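Long-range contacts in uncharacterized protein aq_328 (Aquifex aeolicus, PDB 1R4V), which is of unknown function but has an ancestral histone fold and may take part in protein heterodimerization: residues Asp33-Thr38 with Gln98-Asp103; Lys27-Leu32 with Thr48-Leu53. All blocks are in the same frame, centred on the assembly; numbering follows the deposited sequence.

Interaction 1: residues Asp33-Thr38 with Gln98-Asp103. With ZN (zinc ion), chain C; CAC (cacodylate ion), chain D.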
loop_
_atom_site.group_PDB
_atom_site.type_symbol
_atom_site.label_atom_id
_atom_site.label_comp_id
_atom_site.label_asym_id
_atom_site.label_seq_id
_atom_site.Cartn_x
_atom_site.Cartn_y
_atom_site.Cartn_z
ATOM N N ASP A 33 12.094 6.140 2.377
ATOM C CA ASP A 33 12.717 6.645 3.604
ATOM C C ASP A 33 12.811 8.146 3.501
ATOM O O ASP A 33 12.286 8.906 4.322
ATOM C CB ASP A 33 14.075 5.958 3.752
ATOM C CG ASP A 33 14.930 6.473 4.899
ATOM O OD1 ASP A 33 14.529 7.348 5.688
ATOM O OD2 ASP A 33 16.082 6.025 5.042
ATOM N N HIS A 34 13.462 8.577 2.427
ATOM C CA HIS A 34 13.624 9.982 2.141
ATOM C C HIS A 34 12.285 10.737 2.022
ATOM O O HIS A 34 12.156 11.812 2.597
ATOM C CB HIS A 34 14.537 10.120 0.914
ATOM C CG HIS A 34 14.988 11.511 0.668
ATOM N ND1 HIS A 34 16.289 11.917 0.881
ATOM C CD2 HIS A 34 14.308 12.597 0.239
ATOM C CE1 HIS A 34 16.395 13.195 0.569
ATOM N NE2 HIS A 34 15.209 13.631 0.178
ATOM N N TYR A 35 11.273 10.226 1.328
ATOM C CA TYR A 35 9.978 10.911 1.271
ATOM C C TYR A 35 9.205 10.961 2.616
ATOM O O TYR A 35 8.585 11.969 2.973
ATOM C CB TYR A 35 9.048 10.227 0.247
ATOM C CG TYR A 35 7.788 11.013 0.029
ATOM C CD1 TYR A 35 7.785 12.099 -0.820
ATOM C CD2 TYR A 35 6.616 10.717 0.706
ATOM C CE1 TYR A 35 6.640 12.847 -1.027
ATOM C CE2 TYR A 35 5.459 11.461 0.512
ATOM C CZ TYR A 35 5.483 12.525 -0.355
ATOM O OH TYR A 35 4.376 13.300 -0.575
ATOM N N PHE A 36 9.169 9.848 3.336
ATOM C CA PHE A 36 8.483 9.850 4.641
ATOM C C PHE A 36 9.105 10.864 5.636
ATOM O O PHE A 36 8.403 11.537 6.382
ATOM C CB PHE A 36 8.464 8.430 5.196
ATOM C CG PHE A 36 7.217 7.651 4.837
ATOM C CD1 PHE A 36 6.829 7.494 3.521
ATOM C CD2 PHE A 36 6.435 7.052 5.830
ATOM C CE1 PHE A 36 5.683 6.763 3.199
ATOM C CE2 PHE A 36 5.295 6.330 5.515
ATOM C CZ PHE A 36 4.915 6.195 4.188
ATOM N N ARG A 37 10.428 10.976 5.639
ATOM C CA ARG A 37 11.125 11.856 6.571
ATOM C C ARG A 37 10.869 13.302 6.176
ATOM O O ARG A 37 10.342 14.093 6.959
ATOM C CB ARG A 37 12.609 11.517 6.588
ATOM C CG ARG A 37 13.431 12.399 7.502
ATOM C CD ARG A 37 14.906 12.000 7.597
ATOM N NE ARG A 37 15.666 12.317 6.384
ATOM C CZ ARG A 37 16.094 11.459 5.451
ATOM N NH1 ARG A 37 16.768 11.946 4.421
ATOM N NH2 ARG A 37 15.894 10.147 5.516
ATOM N N THR A 38 11.191 13.633 4.932
ATOM C CA THR A 38 11.150 15.024 4.466
ATOM C C THR A 38 9.743 15.569 4.250
ATOM O O THR A 38 9.494 16.728 4.567
ATOM C CB THR A 38 12.002 15.175 3.180
ATOM O OG1 THR A 38 11.530 14.266 2.167
ATOM C CG2 THR A 38 13.411 14.718 3.446
ATOM N N GLN A 98 -1.666 10.302 -6.664
ATOM C CA GLN A 98 -1.468 10.592 -8.080
ATOM C C GLN A 98 -1.024 12.036 -8.322
ATOM O O GLN A 98 -0.388 12.314 -9.332
ATOM C CB GLN A 98 -2.729 10.252 -8.887
ATOM C CG GLN A 98 -3.001 8.748 -8.908
ATOM C CD GLN A 98 -4.425 8.346 -9.312
ATOM O OE1 GLN A 98 -4.604 7.316 -9.960
ATOM N NE2 GLN A 98 -5.425 9.130 -8.925
ATOM N N LYS A 99 -1.331 12.952 -7.409
ATOM C CA LYS A 99 -0.864 14.319 -7.561
ATOM C C LYS A 99 0.527 14.580 -6.961
ATOM O O LYS A 99 1.002 15.710 -7.038
ATOM C CB LYS A 99 -1.939 15.345 -7.166
ATOM C CG LYS A 99 -2.552 15.333 -5.796
ATOM C CD LYS A 99 -3.903 16.058 -5.835
ATOM C CE LYS A 99 -4.423 16.352 -4.425
ATOM N NZ LYS A 99 -5.920 16.325 -4.353
ATOM N N ILE A 100 1.200 13.565 -6.426
ATOM C CA ILE A 100 2.565 13.710 -5.909
ATOM C C ILE A 100 3.582 13.589 -7.046
ATOM O O ILE A 100 3.558 12.627 -7.810
ATOM C CB ILE A 100 2.853 12.684 -4.793
ATOM C CG1 ILE A 100 1.988 13.014 -3.576
ATOM C CG2 ILE A 100 4.329 12.687 -4.385
ATOM C CD1 ILE A 100 1.968 11.941 -2.553
ATOM N N GLU A 101 4.488 14.562 -7.142
ATOM C CA GLU A 101 5.492 14.607 -8.210
ATOM C C GLU A 101 6.752 13.812 -7.870
ATOM O O GLU A 101 7.312 13.139 -8.742
ATOM C CB GLU A 101 5.835 16.060 -8.565
ATOM C CG GLU A 101 4.586 16.866 -8.913
ATOM C CD GLU A 101 4.796 17.983 -9.926
ATOM O OE1 GLU A 101 5.937 18.481 -10.079
ATOM O OE2 GLU A 101 3.792 18.365 -10.578
ATOM N N GLN A 102 7.178 13.881 -6.610
ATOM C CA GLN A 102 8.351 13.151 -6.132
ATOM C C GLN A 102 8.173 11.645 -6.214
ATOM O O GLN A 102 7.108 11.108 -5.899
ATOM C CB GLN A 102 8.675 13.523 -4.687
ATOM C CG GLN A 102 9.894 12.786 -4.089
ATOM C CD GLN A 102 10.462 13.492 -2.868
ATOM O OE1 GLN A 102 10.294 14.703 -2.739
ATOM N NE2 GLN A 102 11.122 12.752 -1.974
ATOM N N ASP A 103 9.232 10.973 -6.637
ATOM C CA ASP A 103 9.264 9.534 -6.697
ATOM C C ASP A 103 9.550 9.028 -5.277
ATOM O O ASP A 103 10.614 9.328 -4.739
ATOM C CB ASP A 103 10.362 9.138 -7.662
ATOM C CG ASP A 103 10.475 7.654 -7.849
ATOM O OD1 ASP A 103 11.417 7.280 -8.583
ATOM O OD2 ASP A 103 9.716 6.801 -7.329
HETATM ZN ZN ZN C . 17.734 6.785 5.857
HETATM AS AS CAC D . 18.498 8.600 3.027
HETATM O O1 CAC D . 18.581 8.148 4.702
HETATM O O2 CAC D . 17.504 9.971 2.621
HETATM C C1 CAC D . 20.308 8.943 2.329
HETATM C C2 CAC D . 17.681 7.029 2.184
HETATM O O HOH W 1 17.032 7.612 7.668
HETATM O O HOH W 2 11.602 15.036 -0.206
HETATM O O HOH W 3 19.572 6.040 5.342
#
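Tyr35 lays the edge of its ring against the side-chain amide of Gln102, with CD1 of Tyr35 3.6 Å from CD of Gln102 and the ring and amide planes almost perpendicular, 88° apart. CG of Tyr35 is anti to the backbone N (chi1 -172°), and the ring reaches from helix 29-40 to the loop after helix 88-98. At its far end it meets Ile100 tip to tip: Tyr35 OH comes to 3.4 Å from Ile100 CD1, while Ile100 CG2 packs near CE1 of the ring. Met104 also touches Tyr35, and Ile100 rests on Leu140 of helix 131-149, which ties this loop to that helix in the all-helical histone-fold chain. Gln102, extended beyond CG, brings NE2 to the edge of the His34 ring as well, 3.9 Å from His34 CD2. A water joins the two segments, donating to Thr38 OG1 and to Gln102 OE1, the latter at 2.9 Å. Thr38 OG1 in turn donates to His34 O, which also accepts from Thr38 N on the opposite face of its carbonyl plane. Farther round the same helix, Asp33 OD2 binds a zinc ion whose other ligands are two waters and a cacodylate, probably from the crystallisation liquor. The cacodylate O2 accepts from His34 ND1 and, in a nearly straight bond (168°), from Arg37 NH1 at 2.8 Å.

Interaction 2: residues Lys27-Leu32 with Thr48-Leu53; sequences KGFDKL and TIELLL
Phe29 presents one face of its ring to Ile49, whose CG2 methyl sits 3.6 Å from the ring centroid and only 10° off the normal, a CH-pi contact centred on the ring. The methyl is the bump and the flat ring the floor beneath it. CG2 is the isoleucine branch anti to the backbone N, and CD1 at the end of the other branch reaches Phe29 CD2. Leu53, one turn further along helix 46-62, brings CD1 to 3.7 Å from Phe29 CE1, in an oblique approach. On the first helix, one turn on from Phe29, Leu32 slides past Ile49 in the opposite direction; its CD2 touches Ile49 CG2 at 4.1 Å and, in a different direction, Leu52 CD2 at 4.2 Å. Ile49 CG2 thus touches both the phenyl face and a methyl of Leu32. Leu109 of helix 106-113 touches both Phe29 and Leu32, so a third helix of this histone-fold protein packs against the contact between helices 29-40 and 46-62. An alanine in place of Phe29 would probably open a gap beneath Ile49 CG2 and beside Leu53 CD1. The Glu50 chain bends at chi2 (-73°), which sets CD; its OE2 lies at the phenyl edge, in plane, 3.1 Å from Phe29 CZ. Tyr112 hydrogen-bonds to that same OE2 and packs edge-to-face with Phe29. The carboxylate oxygen therefore meets a hydroxyl and the rim of the ring, whose partly positive hydrogens would be expected to suit its charge.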
loop_
_atom_site.group_PDB
_atom_site.type_symbol
_atom_site.label_atom_id
_atom_site.label_comp_id
_atom_site.label_asym_id
_atom_site.label_seq_id
_atom_site.Cartn_x
_atom_site.Cartn_y
_atom_site.Cartn_z
ATOM N N LYS A 27 15.849 -1.832 -3.336
ATOM C CA LYS A 27 15.463 -0.670 -4.132
ATOM C C LYS A 27 14.090 -0.157 -3.710
ATOM O O LYS A 27 13.230 -0.942 -3.332
ATOM C CB LYS A 27 15.541 -0.990 -5.626
ATOM C CG LYS A 27 16.875 -0.590 -6.269
ATOM C CD LYS A 27 18.114 -1.190 -5.602
ATOM C CE LYS A 27 19.416 -0.595 -6.155
ATOM N NZ LYS A 27 19.894 0.656 -5.473
ATOM N N GLY A 28 13.929 1.161 -3.753
ATOM C CA GLY A 28 12.756 1.854 -3.245
ATOM C C GLY A 28 12.837 2.350 -1.813
ATOM O O GLY A 28 12.257 3.391 -1.530
ATOM N N PHE A 29 13.526 1.622 -0.930
ATOM C CA PHE A 29 13.587 1.898 0.519
ATOM C C PHE A 29 14.156 3.289 0.718
ATOM O O PHE A 29 13.578 4.166 1.363
ATOM C CB PHE A 29 14.468 0.873 1.239
ATOM C CG PHE A 29 13.804 -0.436 1.587
ATOM C CD1 PHE A 29 12.929 -1.079 0.721
ATOM C CD2 PHE A 29 14.082 -1.043 2.806
ATOM C CE1 PHE A 29 12.353 -2.278 1.054
ATOM C CE2 PHE A 29 13.495 -2.246 3.154
ATOM C CZ PHE A 29 12.633 -2.870 2.274
ATOM N N ASP A 30 15.337 3.469 0.136
ATOM C CA ASP A 30 15.971 4.764 -0.052
ATOM C C ASP A 30 14.976 5.911 -0.270
ATOM O O ASP A 30 14.865 6.820 0.538
ATOM C CB ASP A 30 16.917 4.587 -1.253
ATOM C CG ASP A 30 16.442 3.452 -2.204
ATOM O OD1 ASP A 30 15.761 3.680 -3.254
ATOM O OD2 ASP A 30 16.705 2.262 -1.886
ATOM N N LYS A 31 14.211 5.846 -1.357
ATOM C CA LYS A 31 13.292 6.899 -1.779
ATOM C C LYS A 31 12.074 7.049 -0.886
ATOM O O LYS A 31 11.540 8.158 -0.705
ATOM C CB LYS A 31 12.849 6.593 -3.215
ATOM C CG LYS A 31 14.064 6.696 -4.139
ATOM C CD LYS A 31 13.942 5.922 -5.427
ATOM C CE LYS A 31 13.061 6.625 -6.387
ATOM N NZ LYS A 31 13.651 6.471 -7.768
ATOM N N LEU A 32 11.622 5.920 -0.348
ATOM C CA LEU A 32 10.497 5.925 0.578
ATOM C C LEU A 32 10.940 6.582 1.874
ATOM O O LEU A 32 10.253 7.456 2.382
ATOM C CB LEU A 32 10.037 4.502 0.846
ATOM C CG LEU A 32 8.761 4.387 1.707
ATOM C CD1 LEU A 32 7.537 4.881 0.967
ATOM C CD2 LEU A 32 8.607 2.959 2.149
ATOM N N THR A 48 11.266 -1.004 10.260
ATOM C CA THR A 48 9.900 -0.492 10.205
ATOM C C THR A 48 9.366 -0.352 8.775
ATOM O O THR A 48 8.149 -0.408 8.582
ATOM C CB THR A 48 9.695 0.819 11.006
ATOM O OG1 THR A 48 10.642 1.842 10.636
ATOM C CG2 THR A 48 9.874 0.539 12.510
ATOM N N ILE A 49 10.239 -0.150 7.788
ATOM C CA ILE A 49 9.828 -0.214 6.383
ATOM C C ILE A 49 9.316 -1.605 6.048
ATOM O O ILE A 49 8.294 -1.721 5.373
ATOM C CB ILE A 49 10.952 0.182 5.407
ATOM C CG1 ILE A 49 11.256 1.668 5.519
ATOM C CG2 ILE A 49 10.589 -0.178 3.943
ATOM C CD1 ILE A 49 12.628 2.072 4.953
ATOM N N GLU A 50 9.996 -2.656 6.499
ATOM C CA GLU A 50 9.520 -4.013 6.260
ATOM C C GLU A 50 8.122 -4.251 6.852
ATOM O O GLU A 50 7.259 -4.873 6.213
ATOM C CB GLU A 50 10.494 -5.045 6.836
ATOM C CG GLU A 50 11.781 -5.159 6.049
ATOM C CD GLU A 50 11.602 -5.870 4.716
ATOM O OE1 GLU A 50 10.704 -6.733 4.577
ATOM O OE2 GLU A 50 12.391 -5.570 3.799
ATOM N N LEU A 51 7.915 -3.774 8.078
ATOM C CA LEU A 51 6.618 -3.913 8.733
ATOM C C LEU A 51 5.541 -3.144 7.976
ATOM O O LEU A 51 4.433 -3.660 7.776
ATOM C CB LEU A 51 6.709 -3.467 10.204
ATOM C CG LEU A 51 7.530 -4.403 11.109
ATOM C CD1 LEU A 51 7.786 -3.752 12.461
ATOM C CD2 LEU A 51 6.818 -5.707 11.328
ATOM N N LEU A 52 5.874 -1.933 7.548
ATOM C CA LEU A 52 4.979 -1.074 6.780
ATOM C C LEU A 52 4.576 -1.768 5.476
ATOM O O LEU A 52 3.391 -1.862 5.146
ATOM C CB LEU A 52 5.651 0.264 6.492
ATOM C CG LEU A 52 4.991 1.203 5.471
ATOM C CD1 LEU A 52 3.575 1.611 5.949
ATOM C CD2 LEU A 52 5.870 2.395 5.290
ATOM N N LEU A 53 5.560 -2.261 4.739
ATOM C CA LEU A 53 5.299 -2.960 3.477
ATOM C C LEU A 53 4.521 -4.263 3.637
ATOM O O LEU A 53 3.709 -4.605 2.766
ATOM C CB LEU A 53 6.609 -3.215 2.727
ATOM C CG LEU A 53 7.408 -1.994 2.302
ATOM C CD1 LEU A 53 8.692 -2.477 1.593
ATOM C CD2 LEU A 53 6.606 -1.081 1.421
#

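Interactions 1 and 2 have their centres 12 Å apart and draw on consecutive parts of one helix, 29-40. Its first turn, with the residues leading into it, packs on helix 46-62 in the buried interaction 2; the following part meets the loop between helices 88-98 and 106-113 in interaction 1, near the surface. Along the chain the segments run 27-32, 33-38, 48-53, 98-103, so the two contacts cross. They also touch directly: Lys31 NZ forms a salt bridge with Asp103 OD1 at 2.5 Å, and Phe36 CE2 packs on Leu52 CD2. One short helix thereby joins its sequence neighbour to a loop far along the chain.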